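Local coordinates for 2-nitrobenzoate nitroreductase (PDB 4Z85) that reduces the nitro group of 2-nitrobenzoate as an FMN-dependent nitroreductase of the flavoredoxin family, at the interface of chains A and B. Residues are numbered along the deposited sequence; one frame, centred on the assembly and turned at random. Chains: chain A/B, 2-nitrobenzoate nitroreductase.

The interface of chains A and B. Residues chain A 102, 105-107, 116-117; chain B 208-212.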
ATOM      1  N   LEU A 102      -4.634  15.190  12.208  1.00 24.61           N
ATOM      2  CA  LEU A 102      -5.355  15.467  13.463  1.00 27.56           C
ATOM      3  C   LEU A 102      -6.346  14.347  13.816  1.00 27.93           C
ATOM      4  O   LEU A 102      -6.546  14.028  14.996  1.00 31.17           O
ATOM      5  CB  LEU A 102      -6.086  16.807  13.381  1.00 25.95           C
ATOM      6  CG  LEU A 102      -5.180  18.026  13.218  1.00 24.93           C
ATOM      7  CD1 LEU A 102      -5.983  19.306  13.164  1.00 27.01           C
ATOM      8  CD2 LEU A 102      -4.140  18.072  14.337  1.00 24.36           C
ATOM      9  N   SER A 105      -5.322  11.433  16.086  1.00 32.64           N
ATOM     10  CA  SER A 105      -5.087  11.688  17.501  1.00 33.20           C
ATOM     11  C   SER A 105      -5.909  10.735  18.366  1.00 38.59           C
ATOM     12  O   SER A 105      -6.862  10.111  17.896  1.00 36.37           O
ATOM     13  CB  SER A 105      -5.419  13.144  17.854  1.00 34.77           C
ATOM     14  OG  SER A 105      -4.633  14.051  17.098  1.00 30.13           O
ATOM     15  N   ASP A 106      -5.531  10.638  19.635  1.00 41.74           N
ATOM     16  CA  ASP A 106      -6.185   9.740  20.576  1.00 41.46           C
ATOM     17  C   ASP A 106      -7.367  10.423  21.259  1.00 41.33           C
ATOM     18  O   ASP A 106      -7.246  10.897  22.386  1.00 44.11           O
ATOM     19  CB  ASP A 106      -5.174   9.256  21.616  1.00 43.89           C
ATOM     20  CG  ASP A 106      -5.777   8.298  22.622  1.00 51.02           C
ATOM     21  OD1 ASP A 106      -6.742   7.588  22.269  1.00 52.25           O
ATOM     22  OD2 ASP A 106      -5.282   8.259  23.767  1.00 53.73           O
ATOM     23  N   PHE A 107      -8.503  10.479  20.570  1.00 38.94           N
ATOM     24  CA  PHE A 107      -9.698  11.102  21.129  1.00 42.87           C
ATOM     25  C   PHE A 107     -10.407  10.169  22.111  1.00 51.90           C
ATOM     26  O   PHE A 107     -11.088  10.625  23.033  1.00 57.36           O
ATOM     27  CB  PHE A 107     -10.665  11.520  20.019  1.00 42.61           C
ATOM     28  CG  PHE A 107     -10.124  12.589  19.106  1.00 42.78           C
ATOM     29  CD1 PHE A 107     -10.282  13.933  19.415  1.00 39.80           C
ATOM     30  CD2 PHE A 107      -9.460  12.249  17.939  1.00 36.03           C
ATOM     31  CE1 PHE A 107      -9.789  14.919  18.575  1.00 35.07           C
ATOM     32  CE2 PHE A 107      -8.966  13.227  17.097  1.00 33.72           C
ATOM     33  CZ  PHE A 107      -9.128  14.562  17.411  1.00 36.86           C
ATOM     34  N   ALA A 116     -14.371  17.442  15.572  1.00 35.12           N
ATOM     35  CA  ALA A 116     -13.262  17.945  16.369  1.00 34.02           C
ATOM     36  C   ALA A 116     -12.186  18.615  15.514  1.00 36.54           C
ATOM     37  O   ALA A 116     -11.541  19.559  15.971  1.00 35.79           O
ATOM     38  CB  ALA A 116     -12.655  16.821  17.197  1.00 32.18           C
ATOM     39  N   VAL A 117     -11.988  18.141  14.282  1.00 36.75           N
ATOM     40  CA  VAL A 117     -10.886  18.644  13.455  1.00 30.65           C
ATOM     41  C   VAL A 117     -11.342  19.585  12.337  1.00 35.20           C
ATOM     42  O   VAL A 117     -10.518  20.187  11.651  1.00 38.28           O
ATOM     43  CB  VAL A 117     -10.066  17.479  12.828  1.00 30.19           C
ATOM     44  CG1 VAL A 117      -9.731  16.435  13.883  1.00 26.86           C
ATOM     45  CG2 VAL A 117     -10.810  16.849  11.651  1.00 29.12           C
TER
ATOM     46  N   LEU B 208      -5.302  17.785  21.964  1.00 31.93           N
ATOM     47  CA  LEU B 208      -6.394  17.429  21.063  1.00 33.55           C
ATOM     48  C   LEU B 208      -7.211  18.615  20.595  1.00 29.50           C
ATOM     49  O   LEU B 208      -7.603  19.463  21.398  1.00 28.62           O
ATOM     50  CB  LEU B 208      -7.348  16.436  21.739  1.00 32.84           C
ATOM     51  CG  LEU B 208      -6.824  15.085  22.221  1.00 37.54           C
ATOM     52  CD1 LEU B 208      -7.912  14.361  22.999  1.00 37.54           C
ATOM     53  CD2 LEU B 208      -6.370  14.244  21.043  1.00 39.19           C
ATOM     54  N   PRO B 209      -7.509  18.658  19.295  1.00 25.98           N
ATOM     55  CA  PRO B 209      -8.457  19.637  18.770  1.00 28.15           C
ATOM     56  C   PRO B 209      -9.871  19.346  19.240  1.00 30.57           C
ATOM     57  O   PRO B 209     -10.236  18.187  19.469  1.00 27.43           O
ATOM     58  CB  PRO B 209      -8.348  19.466  17.256  1.00 30.60           C
ATOM     59  CG  PRO B 209      -7.937  18.072  17.072  1.00 27.16           C
ATOM     60  CD  PRO B 209      -7.049  17.725  18.248  1.00 32.63           C
ATOM     61  N   SER B 210     -10.647  20.404  19.407  1.00 27.53           N
ATOM     62  CA  SER B 210     -12.068  20.284  19.680  1.00 29.01           C
ATOM     63  C   SER B 210     -12.703  21.523  19.073  1.00 32.82           C
ATOM     64  O   SER B 210     -13.089  22.453  19.786  1.00 32.85           O
ATOM     65  CB  SER B 210     -12.344  20.164  21.179  1.00 33.28           C
ATOM     66  OG  SER B 210     -13.707  19.849  21.424  1.00 34.63           O
ATOM     67  N   ALA B 211     -12.766  21.549  17.744  1.00 30.13           N
ATOM     68  CA  ALA B 211     -13.209  22.732  17.025  1.00 30.98           C
ATOM     69  C   ALA B 211     -14.721  22.895  17.139  1.00 34.16           C
ATOM     70  O   ALA B 211     -15.232  24.012  17.218  1.00 33.63           O
ATOM     71  CB  ALA B 211     -12.789  22.656  15.566  1.00 33.84           C
ATOM     72  N   GLY B 212     -15.431  21.772  17.145  1.00 36.44           N
ATOM     73  CA  GLY B 212     -16.874  21.789  17.293  1.00 38.98           C
ATOM     74  C   GLY B 212     -17.272  21.555  18.736  1.00 41.00           C
ATOM     75  O   GLY B 212     -18.457  21.479  19.055  1.00 50.21           O
TER
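A:Phe107 and B:Pro209 meet with their side chains at about a right angle, the outer rim of the phenyl ring reaching the pyrrolidine of the partner chain. A:Phe107 CZ lies 3.7 Å from B:Pro209 CG, and at the same rim A:Phe107 CE1 comes within 3.4 Å of the carbonyl B:Pro209 O, which sits at the ring's edge, in its plane. One ring face receives the methyl B:Leu208 CD2, 4.2 Å above the plane and displaced toward the rim, so successive residues of chain B engage a face and an edge of one phenyl. An alanine in place of A:Phe107 would probably open a gap beside B:Pro209 and B:Leu208, leaving proline ring and leucine methyl without their aromatic partner.

B:Leu208 extends both branches toward chain A. B:Leu208 CD2 packs 3.5 Å from A:Ser105 CB, while B:Leu208 CD1 approaches the backbone oxygen A:Asp106 O at 3.6 Å. B:Leu208 CG stands anti to its own carbonyl carbon, beside the backbone N (chi1 -60°), and this rotation directs the fork at the 105-107 loop. Farther along, A:Val117 CG1 lies 4.0 Å from B:Pro209 CG, the two side chains running side by side.

A backbone hydrogen bond also crosses the patch, from B:Ala211 N to A:Ala116 O, 2.9 Å long and nearly straight (161° at H). It probably helps to set the course of the chain B segment just past the proline.

In the second shell, A:Ser105 OG donates to A:Leu102 O, tying the loop back to the end of helix 94-103, which is likely to help position A:Ser105 CB against B:Leu208.

The patch joins an extended C-terminal arm of chain B to the loop after helix 94-103 and to short helix 113-117 of chain A. Two-fold symmetry repeats this arm exchange, which probably helps hold together the two-chain assembly of this structure; if that is the biological form, the arm would be part of its interface.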